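Local coordinates for protein fiber (Human adenovirus 26, PDB 6FJN) that probably attaches the virion to receptors on the host cell through its trimeric knob, the C-terminal domain of the fiber, at the start of entry, at residues A[38-43]-A[173-178]; A[65-70]-A[151-156]; A[105-110]-A[179-184]; A[126-131]-A[138-143]. One frame throughout, in Å; residues are numbered along the deposited sequence.

Contact 1 of 4, residues A[38-43]-A[173-178]; sequences NVSLLA and VTSFTF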
loop_
_atom_site.group_PDB
_atom_site.type_symbol
_atom_site.label_atom_id
_atom_site.label_comp_id
_atom_site.label_asym_id
_atom_site.label_seq_id
_atom_site.Cartn_x
_atom_site.Cartn_y
_atom_site.Cartn_z
ATOM N N ASN A 38 3.211 0.863 -8.682
ATOM C CA ASN A 38 3.433 2.232 -8.209
ATOM C C ASN A 38 3.060 3.139 -9.373
ATOM O O ASN A 38 3.613 2.952 -10.493
ATOM C CB ASN A 38 4.880 2.353 -7.806
ATOM C CG ASN A 38 5.253 3.695 -7.295
ATOM O OD1 ASN A 38 5.492 4.601 -8.103
ATOM N ND2 ASN A 38 5.498 3.869 -5.997
ATOM N N VAL A 39 2.183 4.084 -9.167
ATOM C CA VAL A 39 1.668 4.902 -10.278
ATOM C C VAL A 39 1.557 6.361 -9.877
ATOM O O VAL A 39 1.181 6.705 -8.721
ATOM C CB VAL A 39 0.303 4.354 -10.765
ATOM C CG1 VAL A 39 -0.783 4.438 -9.719
ATOM C CG2 VAL A 39 -0.145 5.002 -12.090
ATOM N N SER A 40 1.651 7.214 -10.884
ATOM C CA SER A 40 1.326 8.609 -10.763
ATOM C C SER A 40 1.145 9.150 -12.171
ATOM O O SER A 40 1.507 8.479 -13.174
ATOM C CB SER A 40 2.475 9.347 -10.077
ATOM O OG SER A 40 3.685 9.304 -10.843
ATOM N N LEU A 41 0.607 10.360 -12.280
ATOM C CA LEU A 41 0.217 10.923 -13.564
ATOM C C LEU A 41 0.412 12.444 -13.502
ATOM O O LEU A 41 0.018 13.082 -12.503
ATOM C CB LEU A 41 -1.241 10.566 -13.863
ATOM C CG LEU A 41 -1.863 11.111 -15.148
ATOM C CD1 LEU A 41 -1.160 10.610 -16.407
ATOM C CD2 LEU A 41 -3.333 10.784 -15.193
ATOM N N LEU A 42 0.973 12.983 -14.583
ATOM C CA LEU A 42 1.304 14.415 -14.718
ATOM C C LEU A 42 0.831 14.904 -16.064
ATOM O O LEU A 42 1.212 14.293 -17.101
ATOM C CB LEU A 42 2.839 14.546 -14.636
ATOM C CG LEU A 42 3.435 15.851 -15.072
ATOM C CD1 LEU A 42 3.125 16.904 -14.074
ATOM C CD2 LEU A 42 4.928 15.721 -15.306
ATOM N N ALA A 43 0.080 15.989 -16.127
ATOM C CA ALA A 43 -0.296 16.604 -17.406
ATOM C C ALA A 43 0.791 17.576 -17.824
ATOM O O ALA A 43 1.093 18.537 -17.075
ATOM C CB ALA A 43 -1.628 17.307 -17.296
ATOM N N VAL A 173 -0.261 14.385 -9.539
ATOM C CA VAL A 173 -0.669 13.724 -8.295
ATOM C C VAL A 173 0.462 13.001 -7.636
ATOM O O VAL A 173 1.455 12.593 -8.281
ATOM C CB VAL A 173 -1.869 12.770 -8.522
ATOM C CG1 VAL A 173 -3.131 13.526 -8.824
ATOM C CG2 VAL A 173 -1.556 11.709 -9.581
ATOM N N THR A 174 0.346 12.834 -6.330
ATOM C CA THR A 174 1.257 12.009 -5.560
ATOM C C THR A 174 1.252 10.570 -6.052
ATOM O O THR A 174 0.346 10.114 -6.750
ATOM C CB THR A 174 0.886 12.087 -4.065
ATOM O OG1 THR A 174 -0.494 11.761 -3.890
ATOM C CG2 THR A 174 1.152 13.461 -3.520
ATOM N N SER A 175 2.316 9.846 -5.672
ATOM C CA SER A 175 2.475 8.449 -6.058
ATOM C C SER A 175 1.593 7.537 -5.232
ATOM O O SER A 175 1.395 7.770 -4.022
ATOM C CB SER A 175 3.926 8.030 -5.904
ATOM O OG SER A 175 4.775 8.649 -6.859
ATOM N N PHE A 176 1.139 6.454 -5.850
ATOM C CA PHE A 176 0.260 5.497 -5.190
ATOM C C PHE A 176 0.768 4.079 -5.371
ATOM O O PHE A 176 1.027 3.638 -6.516
ATOM C CB PHE A 176 -1.150 5.613 -5.776
ATOM C CG PHE A 176 -2.166 4.776 -5.027
ATOM C CD1 PHE A 176 -2.563 5.119 -3.763
ATOM C CD2 PHE A 176 -2.713 3.627 -5.607
ATOM C CE1 PHE A 176 -3.472 4.377 -3.088
ATOM C CE2 PHE A 176 -3.630 2.847 -4.933
ATOM C CZ PHE A 176 -3.992 3.216 -3.656
ATOM N N THR A 177 0.913 3.371 -4.266
ATOM C CA THR A 177 1.357 1.988 -4.245
ATOM C C THR A 177 0.157 1.071 -4.140
ATOM O O THR A 177 -0.819 1.361 -3.400
ATOM C CB THR A 177 2.313 1.756 -3.098
ATOM O OG1 THR A 177 3.520 2.497 -3.430
ATOM C CG2 THR A 177 2.708 0.352 -2.857
ATOM N N PHE A 178 0.215 -0.059 -4.835
ATOM C CA PHE A 178 -0.881 -1.020 -4.836
ATOM C C PHE A 178 -0.353 -2.388 -5.159
ATOM O O PHE A 178 0.853 -2.534 -5.519
ATOM C CB PHE A 178 -1.966 -0.587 -5.836
ATOM C CG PHE A 178 -1.518 -0.533 -7.267
ATOM C CD1 PHE A 178 -0.828 0.558 -7.761
ATOM C CD2 PHE A 178 -1.810 -1.573 -8.134
ATOM C CE1 PHE A 178 -0.442 0.613 -9.091
ATOM C CE2 PHE A 178 -1.406 -1.535 -9.465
ATOM C CZ PHE A 178 -0.726 -0.412 -9.947
HETATM O O HOH W 1 6.827 6.937 -7.702
HETATM O O HOH W 2 -1.253 8.368 -8.397
#

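Contact 2 of 4, residues A[65-70]-A[151-156]; sequences FDENGI and GCAYSI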
loop_
_atom_site.group_PDB
_atom_site.type_symbol
_atom_site.label_atom_id
_atom_site.label_comp_id
_atom_site.label_asym_id
_atom_site.label_seq_id
_atom_site.Cartn_x
_atom_site.Cartn_y
_atom_site.Cartn_z
ATOM N N PHE A 65 -4.298 -5.119 -22.771
ATOM C CA PHE A 65 -3.253 -6.067 -23.119
ATOM C C PHE A 65 -3.830 -7.218 -23.907
ATOM O O PHE A 65 -4.990 -7.658 -23.657
ATOM C CB PHE A 65 -2.555 -6.624 -21.879
ATOM C CG PHE A 65 -1.962 -5.567 -20.975
ATOM C CD1 PHE A 65 -0.668 -5.074 -21.210
ATOM C CD2 PHE A 65 -2.699 -5.051 -19.915
ATOM C CE1 PHE A 65 -0.115 -4.120 -20.387
ATOM C CE2 PHE A 65 -2.112 -4.104 -19.061
ATOM C CZ PHE A 65 -0.848 -3.647 -19.321
ATOM N N ASP A 66 -3.004 -7.776 -24.784
ATOM C CA ASP A 66 -3.380 -8.991 -25.511
ATOM C C ASP A 66 -3.084 -10.226 -24.687
ATOM O O ASP A 66 -2.664 -10.159 -23.532
ATOM C CB ASP A 66 -2.694 -8.970 -26.890
ATOM C CG ASP A 66 -1.200 -9.102 -26.870
ATOM O OD1 ASP A 66 -0.654 -9.669 -25.887
ATOM O OD2 ASP A 66 -0.555 -8.652 -27.854
ATOM N N GLU A 67 -3.271 -11.387 -25.365
ATOM C CA GLU A 67 -3.088 -12.749 -24.791
ATOM C C GLU A 67 -1.673 -13.024 -24.282
ATOM O O GLU A 67 -1.428 -13.939 -23.502
ATOM C CB GLU A 67 -3.456 -13.807 -25.842
ATOM C CG GLU A 67 -4.950 -14.016 -25.923
ATOM C CD GLU A 67 -5.491 -14.768 -24.716
ATOM O OE1 GLU A 67 -6.648 -14.514 -24.311
ATOM O OE2 GLU A 67 -4.760 -15.583 -24.114
ATOM N N ASN A 68 -0.726 -12.271 -24.792
ATOM C CA ASN A 68 0.683 -12.360 -24.391
ATOM C C ASN A 68 1.060 -11.337 -23.303
ATOM O O ASN A 68 2.263 -11.237 -22.986
ATOM C CB ASN A 68 1.574 -12.187 -25.610
ATOM C CG ASN A 68 1.420 -13.341 -26.603
ATOM O OD1 ASN A 68 1.295 -14.517 -26.213
ATOM N ND2 ASN A 68 1.399 -12.974 -27.868
ATOM N N GLY A 69 0.105 -10.547 -22.857
ATOM C CA GLY A 69 0.417 -9.499 -21.906
ATOM C C GLY A 69 1.056 -8.265 -22.537
ATOM O O GLY A 69 1.678 -7.478 -21.800
ATOM N N ILE A 70 0.922 -8.097 -23.848
ATOM C CA ILE A 70 1.554 -6.991 -24.556
ATOM C C ILE A 70 0.515 -5.892 -24.762
ATOM O O ILE A 70 -0.644 -6.174 -25.140
ATOM C CB ILE A 70 2.185 -7.537 -25.854
ATOM C CG1 ILE A 70 3.321 -8.515 -25.465
ATOM C CG2 ILE A 70 2.615 -6.423 -26.750
ATOM C CD1 ILE A 70 4.200 -9.094 -26.480
ATOM N N GLY A 151 -11.048 -6.235 -28.118
ATOM C CA GLY A 151 -10.673 -7.651 -27.960
ATOM C C GLY A 151 -9.605 -7.907 -26.904
ATOM O O GLY A 151 -8.990 -8.965 -26.934
ATOM N N CYS A 152 -9.345 -6.955 -26.011
ATOM C CA CYS A 152 -8.288 -7.152 -24.997
ATOM C C CYS A 152 -8.491 -8.409 -24.161
ATOM O O CYS A 152 -9.623 -8.835 -23.904
ATOM C CB CYS A 152 -8.168 -5.918 -24.135
ATOM S SG CYS A 152 -9.565 -5.532 -23.062
ATOM N N ALA A 153 -7.403 -9.084 -23.809
ATOM C CA ALA A 153 -7.443 -10.201 -22.907
ATOM C C ALA A 153 -7.388 -9.788 -21.444
ATOM O O ALA A 153 -7.943 -10.477 -20.586
ATOM C CB ALA A 153 -6.272 -11.107 -23.215
ATOM N N TYR A 154 -6.682 -8.689 -21.180
ATOM C CA TYR A 154 -6.466 -8.187 -19.806
ATOM C C TYR A 154 -6.528 -6.675 -19.871
ATOM O O TYR A 154 -6.329 -6.064 -20.935
ATOM C CB TYR A 154 -5.100 -8.578 -19.234
ATOM C CG TYR A 154 -4.780 -10.037 -19.286
ATOM C CD1 TYR A 154 -5.167 -10.882 -18.247
ATOM C CD2 TYR A 154 -4.049 -10.580 -20.350
ATOM C CE1 TYR A 154 -4.848 -12.219 -18.269
ATOM C CE2 TYR A 154 -3.746 -11.923 -20.385
ATOM C CZ TYR A 154 -4.154 -12.749 -19.351
ATOM O OH TYR A 154 -3.877 -14.079 -19.327
ATOM N N SER A 155 -6.762 -6.046 -18.714
ATOM C CA SER A 155 -6.691 -4.588 -18.687
ATOM C C SER A 155 -6.330 -4.129 -17.282
ATOM O O SER A 155 -6.655 -4.779 -16.265
ATOM C CB SER A 155 -7.994 -3.935 -19.113
ATOM O OG SER A 155 -9.101 -4.295 -18.303
ATOM N N ILE A 156 -5.690 -2.955 -17.237
ATOM C CA ILE A 156 -5.522 -2.193 -15.985
ATOM C C ILE A 156 -5.891 -0.787 -16.320
ATOM O O ILE A 156 -5.335 -0.201 -17.268
ATOM C CB ILE A 156 -4.069 -2.238 -15.434
ATOM C CG1 ILE A 156 -3.571 -3.682 -15.254
ATOM C CG2 ILE A 156 -3.978 -1.433 -14.150
ATOM C CD1 ILE A 156 -2.101 -3.807 -14.909
HETATM O O HOH W 3 -3.056 -15.166 -21.617
#

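Contact 3 of 4, residues A[105-110]-A[179-184]; sequences LTAYPK and SYLTQE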
loop_
_atom_site.group_PDB
_atom_site.type_symbol
_atom_site.label_atom_id
_atom_site.label_comp_id
_atom_site.label_asym_id
_atom_site.label_seq_id
_atom_site.Cartn_x
_atom_site.Cartn_y
_atom_site.Cartn_z
ATOM N N LEU A 105 -7.270 -13.672 -13.929
ATOM C CA LEU A 105 -8.652 -13.656 -14.490
ATOM C C LEU A 105 -9.683 -14.336 -13.593
ATOM O O LEU A 105 -10.872 -14.083 -13.705
ATOM C CB LEU A 105 -8.654 -14.272 -15.892
ATOM C CG LEU A 105 -8.195 -13.283 -16.979
ATOM C CD1 LEU A 105 -7.777 -14.051 -18.219
ATOM C CD2 LEU A 105 -9.242 -12.237 -17.301
ATOM N N THR A 106 -9.243 -15.187 -12.679
ATOM C CA THR A 106 -10.175 -15.761 -11.688
ATOM C C THR A 106 -10.502 -14.763 -10.598
ATOM O O THR A 106 -11.666 -14.526 -10.224
ATOM C CB THR A 106 -9.632 -17.035 -11.064
ATOM O OG1 THR A 106 -9.342 -17.942 -12.124
ATOM C CG2 THR A 106 -10.632 -17.670 -10.107
ATOM N N ALA A 107 -9.479 -14.072 -10.077
ATOM C CA ALA A 107 -9.698 -13.006 -9.085
ATOM C C ALA A 107 -10.487 -11.873 -9.707
ATOM O O ALA A 107 -11.359 -11.225 -9.072
ATOM C CB ALA A 107 -8.368 -12.471 -8.604
ATOM N N TYR A 108 -10.122 -11.556 -10.963
ATOM C CA TYR A 108 -10.637 -10.347 -11.631
ATOM C C TYR A 108 -11.208 -10.729 -12.979
ATOM O O TYR A 108 -10.569 -10.550 -14.030
ATOM C CB TYR A 108 -9.564 -9.256 -11.755
ATOM C CG TYR A 108 -8.666 -9.125 -10.561
ATOM C CD1 TYR A 108 -9.139 -8.766 -9.331
ATOM C CD2 TYR A 108 -7.292 -9.354 -10.666
ATOM C CE1 TYR A 108 -8.300 -8.612 -8.239
ATOM C CE2 TYR A 108 -6.440 -9.206 -9.584
ATOM C CZ TYR A 108 -6.937 -8.835 -8.374
ATOM O OH TYR A 108 -6.072 -8.718 -7.306
ATOM N N PRO A 109 -12.408 -11.309 -12.996
ATOM C CA PRO A 109 -12.957 -11.772 -14.256
ATOM C C PRO A 109 -13.445 -10.607 -15.096
ATOM O O PRO A 109 -13.867 -9.583 -14.606
ATOM C CB PRO A 109 -14.099 -12.696 -13.822
ATOM C CG PRO A 109 -14.485 -12.176 -12.477
ATOM C CD PRO A 109 -13.270 -11.639 -11.845
ATOM N N LYS A 110 -13.425 -10.827 -16.399
ATOM C CA LYS A 110 -14.020 -9.888 -17.313
ATOM C C LYS A 110 -15.505 -9.765 -17.022
ATOM O O LYS A 110 -16.156 -10.724 -16.571
ATOM C CB LYS A 110 -13.908 -10.368 -18.763
ATOM C CG LYS A 110 -12.486 -10.640 -19.215
ATOM C CD LYS A 110 -11.790 -9.450 -19.786
ATOM C CE LYS A 110 -11.632 -9.651 -21.294
ATOM N NZ LYS A 110 -11.479 -8.331 -21.893
ATOM N N SER A 179 -1.168 -3.419 -5.061
ATOM C CA SER A 179 -0.778 -4.725 -5.553
ATOM C C SER A 179 -1.975 -5.421 -6.150
ATOM O O SER A 179 -3.137 -4.990 -5.940
ATOM C CB SER A 179 -0.162 -5.605 -4.465
ATOM O OG SER A 179 -1.150 -6.098 -3.571
ATOM N N TYR A 180 -1.725 -6.485 -6.905
ATOM C CA TYR A 180 -2.786 -7.338 -7.426
ATOM C C TYR A 180 -2.276 -8.699 -7.683
ATOM O O TYR A 180 -1.078 -8.930 -7.883
ATOM C CB TYR A 180 -3.432 -6.721 -8.712
ATOM C CG TYR A 180 -2.432 -6.509 -9.847
ATOM C CD1 TYR A 180 -2.238 -7.518 -10.812
ATOM C CD2 TYR A 180 -1.738 -5.337 -9.994
ATOM C CE1 TYR A 180 -1.376 -7.323 -11.863
ATOM C CE2 TYR A 180 -0.864 -5.131 -11.061
ATOM C CZ TYR A 180 -0.694 -6.132 -11.997
ATOM O OH TYR A 180 0.214 -5.875 -12.996
ATOM N N LEU A 181 -3.209 -9.653 -7.698
ATOM C CA LEU A 181 -2.906 -11.043 -7.980
ATOM C C LEU A 181 -2.652 -11.235 -9.459
ATOM O O LEU A 181 -3.348 -10.691 -10.278
ATOM C CB LEU A 181 -4.075 -11.937 -7.555
ATOM C CG LEU A 181 -4.226 -12.192 -6.057
ATOM C CD1 LEU A 181 -4.190 -11.020 -5.114
ATOM C CD2 LEU A 181 -5.486 -13.040 -5.835
ATOM N N THR A 182 -1.662 -12.034 -9.767
ATOM C CA THR A 182 -1.280 -12.233 -11.166
ATOM C C THR A 182 -1.792 -13.525 -11.773
ATOM O O THR A 182 -2.045 -14.548 -11.079
ATOM C CB THR A 182 0.228 -12.196 -11.316
ATOM O OG1 THR A 182 0.775 -13.259 -10.522
ATOM C CG2 THR A 182 0.871 -10.907 -10.841
ATOM N N GLN A 183 -1.889 -13.506 -13.110
ATOM C CA GLN A 183 -2.045 -14.677 -13.937
ATOM C C GLN A 183 -0.626 -15.450 -13.951
ATOM O O GLN A 183 0.420 -14.812 -13.679
ATOM C CB GLN A 183 -2.404 -14.192 -15.378
ATOM C CG GLN A 183 -2.973 -15.248 -16.300
ATOM C CD GLN A 183 -4.422 -15.630 -16.008
ATOM O OE1 GLN A 183 -5.065 -15.091 -15.121
ATOM N NE2 GLN A 183 -4.929 -16.646 -16.754
ATOM N N GLU A 184 -0.551 -16.678 -14.421
ATOM C CA GLU A 184 0.772 -17.264 -14.756
ATOM C C GLU A 184 0.704 -17.855 -16.147
ATOM O O GLU A 184 1.719 -18.018 -16.873
ATOM C CB GLU A 184 1.211 -18.313 -13.703
ATOM C CG GLU A 184 1.421 -17.760 -12.281
ATOM C CD GLU A 184 2.343 -16.547 -12.238
ATOM O OE1 GLU A 184 3.459 -16.636 -12.824
ATOM O OE2 GLU A 184 1.924 -15.486 -11.701
ATOM O OXT GLU A 184 -0.420 -18.135 -16.589
HETATM O O HOH W 4 -6.844 -17.115 -13.725
#

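Contact 4 of 4, residues A[126-131]-A[138-143]; sequences SNVYLG and VIITIA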
loop_
_atom_site.group_PDB
_atom_site.type_symbol
_atom_site.label_atom_id
_atom_site.label_comp_id
_atom_site.label_asym_id
_atom_site.label_seq_id
_atom_site.Cartn_x
_atom_site.Cartn_y
_atom_site.Cartn_z
ATOM N N SER A 126 -8.847 4.694 -3.606
ATOM C CA SER A 126 -8.196 5.434 -2.512
ATOM C C SER A 126 -8.081 6.874 -2.914
ATOM O O SER A 126 -8.683 7.312 -3.932
ATOM C CB SER A 126 -6.849 4.795 -2.198
ATOM O OG SER A 126 -6.305 5.298 -0.985
ATOM N N ASN A 127 -7.352 7.680 -2.139
ATOM C CA ASN A 127 -7.058 9.049 -2.491
ATOM C C ASN A 127 -5.588 9.263 -2.763
ATOM O O ASN A 127 -4.734 8.695 -2.047
ATOM C CB ASN A 127 -7.448 10.003 -1.360
ATOM C CG ASN A 127 -8.959 10.123 -1.245
ATOM O OD1 ASN A 127 -9.537 10.758 -2.065
ATOM N ND2 ASN A 127 -9.600 9.274 -0.460
ATOM N N VAL A 128 -5.309 10.088 -3.760
ATOM C CA VAL A 128 -4.010 10.700 -3.993
ATOM C C VAL A 128 -4.237 12.216 -3.912
ATOM O O VAL A 128 -5.375 12.654 -3.693
ATOM C CB VAL A 128 -3.381 10.258 -5.319
ATOM C CG1 VAL A 128 -3.055 8.787 -5.281
ATOM C CG2 VAL A 128 -4.281 10.590 -6.520
ATOM N N TYR A 129 -3.183 13.006 -4.098
ATOM C CA TYR A 129 -3.300 14.435 -3.750
ATOM C C TYR A 129 -2.719 15.285 -4.872
ATOM O O TYR A 129 -1.550 15.119 -5.290
ATOM C CB TYR A 129 -2.634 14.720 -2.380
ATOM C CG TYR A 129 -3.462 14.082 -1.320
ATOM C CD1 TYR A 129 -3.360 12.732 -0.991
ATOM C CD2 TYR A 129 -4.473 14.805 -0.678
ATOM C CE1 TYR A 129 -4.259 12.104 -0.125
ATOM C CE2 TYR A 129 -5.327 14.183 0.229
ATOM C CZ TYR A 129 -5.218 12.835 0.468
ATOM O OH TYR A 129 -6.072 12.164 1.360
ATOM N N LEU A 130 -3.546 16.196 -5.373
ATOM C CA LEU A 130 -3.164 17.061 -6.479
ATOM C C LEU A 130 -2.123 18.069 -6.029
ATOM O O LEU A 130 -2.307 18.771 -5.021
ATOM C CB LEU A 130 -4.416 17.775 -7.037
ATOM C CG LEU A 130 -4.136 18.312 -8.471
ATOM C CD1 LEU A 130 -4.795 17.487 -9.515
ATOM C CD2 LEU A 130 -4.145 19.749 -8.671
ATOM N N GLY A 131 -1.054 18.174 -6.802
ATOM C CA GLY A 131 0.031 19.070 -6.444
ATOM C C GLY A 131 0.769 18.678 -5.197
ATOM O O GLY A 131 1.520 19.460 -4.634
ATOM N N VAL A 138 -7.822 13.628 -4.613
ATOM C CA VAL A 138 -8.299 13.118 -5.885
ATOM C C VAL A 138 -8.514 11.640 -5.665
ATOM O O VAL A 138 -7.604 10.942 -5.183
ATOM C CB VAL A 138 -7.270 13.373 -6.984
ATOM C CG1 VAL A 138 -7.641 12.642 -8.276
ATOM C CG2 VAL A 138 -7.085 14.850 -7.256
ATOM N N ILE A 139 -9.632 11.094 -6.113
ATOM C CA ILE A 139 -9.908 9.676 -5.910
ATOM C C ILE A 139 -9.184 8.964 -7.046
ATOM O O ILE A 139 -9.273 9.386 -8.218
ATOM C CB ILE A 139 -11.422 9.417 -5.949
ATOM C CG1 ILE A 139 -12.176 10.365 -4.990
ATOM C CG2 ILE A 139 -11.736 7.983 -5.655
ATOM C CD1 ILE A 139 -13.660 10.380 -5.269
ATOM N N ILE A 140 -8.444 7.953 -6.690
ATOM C CA ILE A 140 -7.888 7.038 -7.687
ATOM C C ILE A 140 -8.686 5.735 -7.623
ATOM O O ILE A 140 -8.897 5.170 -6.542
ATOM C CB ILE A 140 -6.392 6.778 -7.491
ATOM C CG1 ILE A 140 -5.837 5.968 -8.655
ATOM C CG2 ILE A 140 -6.015 6.189 -6.138
ATOM C CD1 ILE A 140 -4.331 5.778 -8.637
ATOM N N THR A 141 -9.130 5.271 -8.799
ATOM C CA THR A 141 -9.772 3.964 -8.926
ATOM C C THR A 141 -8.921 3.145 -9.876
ATOM O O THR A 141 -8.770 3.549 -11.069
ATOM C CB THR A 141 -11.180 4.067 -9.492
ATOM O OG1 THR A 141 -11.988 4.884 -8.631
ATOM C CG2 THR A 141 -11.822 2.690 -9.559
ATOM N N ILE A 142 -8.370 2.044 -9.416
ATOM C CA ILE A 142 -7.634 1.106 -10.264
ATOM C C ILE A 142 -8.541 -0.075 -10.499
ATOM O O ILE A 142 -9.053 -0.645 -9.539
ATOM C CB ILE A 142 -6.315 0.675 -9.655
ATOM C CG1 ILE A 142 -5.516 1.897 -9.184
ATOM C CG2 ILE A 142 -5.536 -0.153 -10.661
ATOM C CD1 ILE A 142 -4.186 1.582 -8.541
ATOM N N ALA A 143 -8.745 -0.464 -11.765
ATOM C CA ALA A 143 -9.623 -1.577 -12.090
ATOM C C ALA A 143 -8.897 -2.594 -12.904
ATOM O O ALA A 143 -8.170 -2.244 -13.848
ATOM C CB ALA A 143 -10.877 -1.107 -12.832
#

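Contact 1 of 4, residues A[38-43]-A[173-178]
Val39 and Phe176 form an antiparallel hydrogen-bonded pair, the backbone N of each donating to the O of the other at 2.9 Å, between strand segments running at 147°. Beyond this pair the chains splay: Val173 N reaches Leu41 O at 3.2 Å, but between them a water donates to both Val39 O and Thr174 O. On its own face, Val39 CG1 stands between the backbone N and the carbonyl carbon (chi1 64°), which brings it to 3.9 Å from CE1 of Phe178, the side chains crossing at about a right angle. Of the Phe176 side chain, CB meets Val39 CG1, at 4.1 Å; the ring leads away onto Ser126, Val128, Ile140 and Ile142 of the other sheet. On the opposite face, Asn38 ND2 comes within 3.5 Å of Thr177 OG1, a near approach; ND2 makes a weak hydrogen bond to Ser179 OG of the second subunit, the hydroxyl to which Thr177 OG1 bonds. A second water donates to Asn38 OD1 and Ser175 OG, and Ser175 OG bonds to Arg121 O of that subunit. Apolar groups of Val39 and Phe176 thus turn into the knob's sandwich, whereas Asn38, Ser175 and Thr177 present hydrogen-bonding groups to the trimer interface.

Contact 2 of 4, residues A[65-70]-A[151-156]
The rings of Phe65 and Tyr154 are met at their edges across this contact. With Phe65 CG anti to the carbonyl carbon (chi1 -56°), the ring turns its CE2 edge to Ile156 CG1, 4.1 Å away, and Tyr154 O and Ser155 CA also lie near that ring's plane. Around Tyr154, Asp66 O sits in plane at the edge, 3.5 Å from Tyr154 CD2. A water in the same plane accepts from Tyr154 OH at 2.7 Å and donates to Glu67 O, joining the phenol to the turn. Phe65 CB and Tyr154 CB stand side by side at 4.2 Å. The backbones of these two residues form an antiparallel hydrogen-bonded pair, in which Phe65 N donates to Tyr154 O at 2.9 Å. On the other side of the pair, Phe65 O accepts from both Ala153 N, at 2.8 Å, and Tyr154 N, at 3.2 Å, a classic beta bulge. The first donor lies close to the C=O direction and the second is tilted 31° from the carbonyl plane. Within the bulge, Ala153 CB points at the turn and lies 3.6 Å from Asp66 C. The chain leaves the sheet edge through a type I turn from Asp66 to Gly69, where Asp66 OD1 takes Asn68 N, an Asx turn, and Ile70 N from opposite faces of its carboxylate. Outside the two segments, Tyr154 packs on Leu105 and on Gln183, to which L-glutamate is covalently attached in a structure of this protein.

Contact 3 of 4, residues A[105-110]-A[179-184]
Two hydrogen bonds join Leu105 and Tyr108 to the C-terminal residues. Leu105 N donates to Gln183 OE1 at 2.9 Å with an N-H...O angle of 164°, and Leu181 N donates to Tyr108 OH at 3.0 Å, almost straight at 173° and in the plane of the phenol ring. Around the second bond, Tyr108 CE2 touches Tyr180 CB at 4.0 Å and Leu181 CB at 4.1 Å. Ala107 CB lies 3.6 Å above the centre of the Tyr108 ring, bracing it from one face, and also touches Leu181 CD2. Gln183 extends with CG anti to the backbone N (chi1 -164°) and then bends at chi2, which carries the amide to Leu105; a water donating to OE1 and to Thr106 OG1 adds a second link. The contact fastens the loop that precedes strand 123-129 to the end of strand 176-181, the last strand of the knob. Segment 179-184 itself holds Thr182 and the covalently modified Gln183 of the L-glutamate site seen in a structure of this protein, and Lys30 also belongs to that site; no ligand is bound to this chain. In the second shell, Phe101 O holds Tyr180 OH. Thr182 OG1 donates to Glu184 OE2, which forms a salt bridge with Lys30, and Thr106 OG1 bonds to Asp88 of the third subunit.

Contact 4 of 4, residues A[126-131]-A[138-143]
Val128 fits against Val138 and Ile140 on one face of a two-stranded pairing, its two methyls dividing the work. A chi1 of -66° places CG1 anti to the carbonyl carbon and CG2 between that carbon and the backbone N. Val128 CG2 comes within 3.6 Å of Val138 O and lies 4.1 Å from Val138 CB; Val128 CG1 meets Ile140 CG2 at 4.0 Å, with side chains crossing obliquely. Ile140 CG2 also fills the dip beside Ser126, 3.6 Å from Ser126 O. At the other end, Val138 CG2 fits against Leu130 just beyond the strand, 4.0 Å from Leu130 CB and close to CD1. On the reverse face, Ile139 CG2 rests against Ser126 O in one of its two conformers. The bumps are fixed by backbone register: Ser126 with Ile140 and Val128 with Val138 are hydrogen-bonded pairs with two N-H...O bonds each, and Asn127 with Ile139 is the non-hydrogen-bonded pair between them, 4.5 Å apart at CA. Phe176 and Phe160 cover the face of Val128 and Ile140, whereas Asn127 and Ile139 pack on Tyr129 and Thr134 of the third subunit. Strand directions differ by 128°, a strongly twisted antiparallel beta hairpin at one margin of the four-stranded sheet of the knob's beta sandwich.

From the N terminus, the first of these contacts is contact 1, which pairs strand 34-43 with 173-178 and closes a loop of 129 residues. Contacts 2 and 4 are nested within that loop, since 65-70 meets 151-156 and the hairpin 126-131 with 138-143 lies inside the span of contact 2. Contact 3 crosses both contacts 1 and 2, because 105-110 lies within their loops while 179-184 follows as the last part of the chain; it encloses contact 4. Contacts 1 and 3 share strand 176-181 of one sheet, and contacts 2 and 4 lie in the other. Packing of Phe178 on Ile142 and of Tyr180 on Ile156 joins the two sheets.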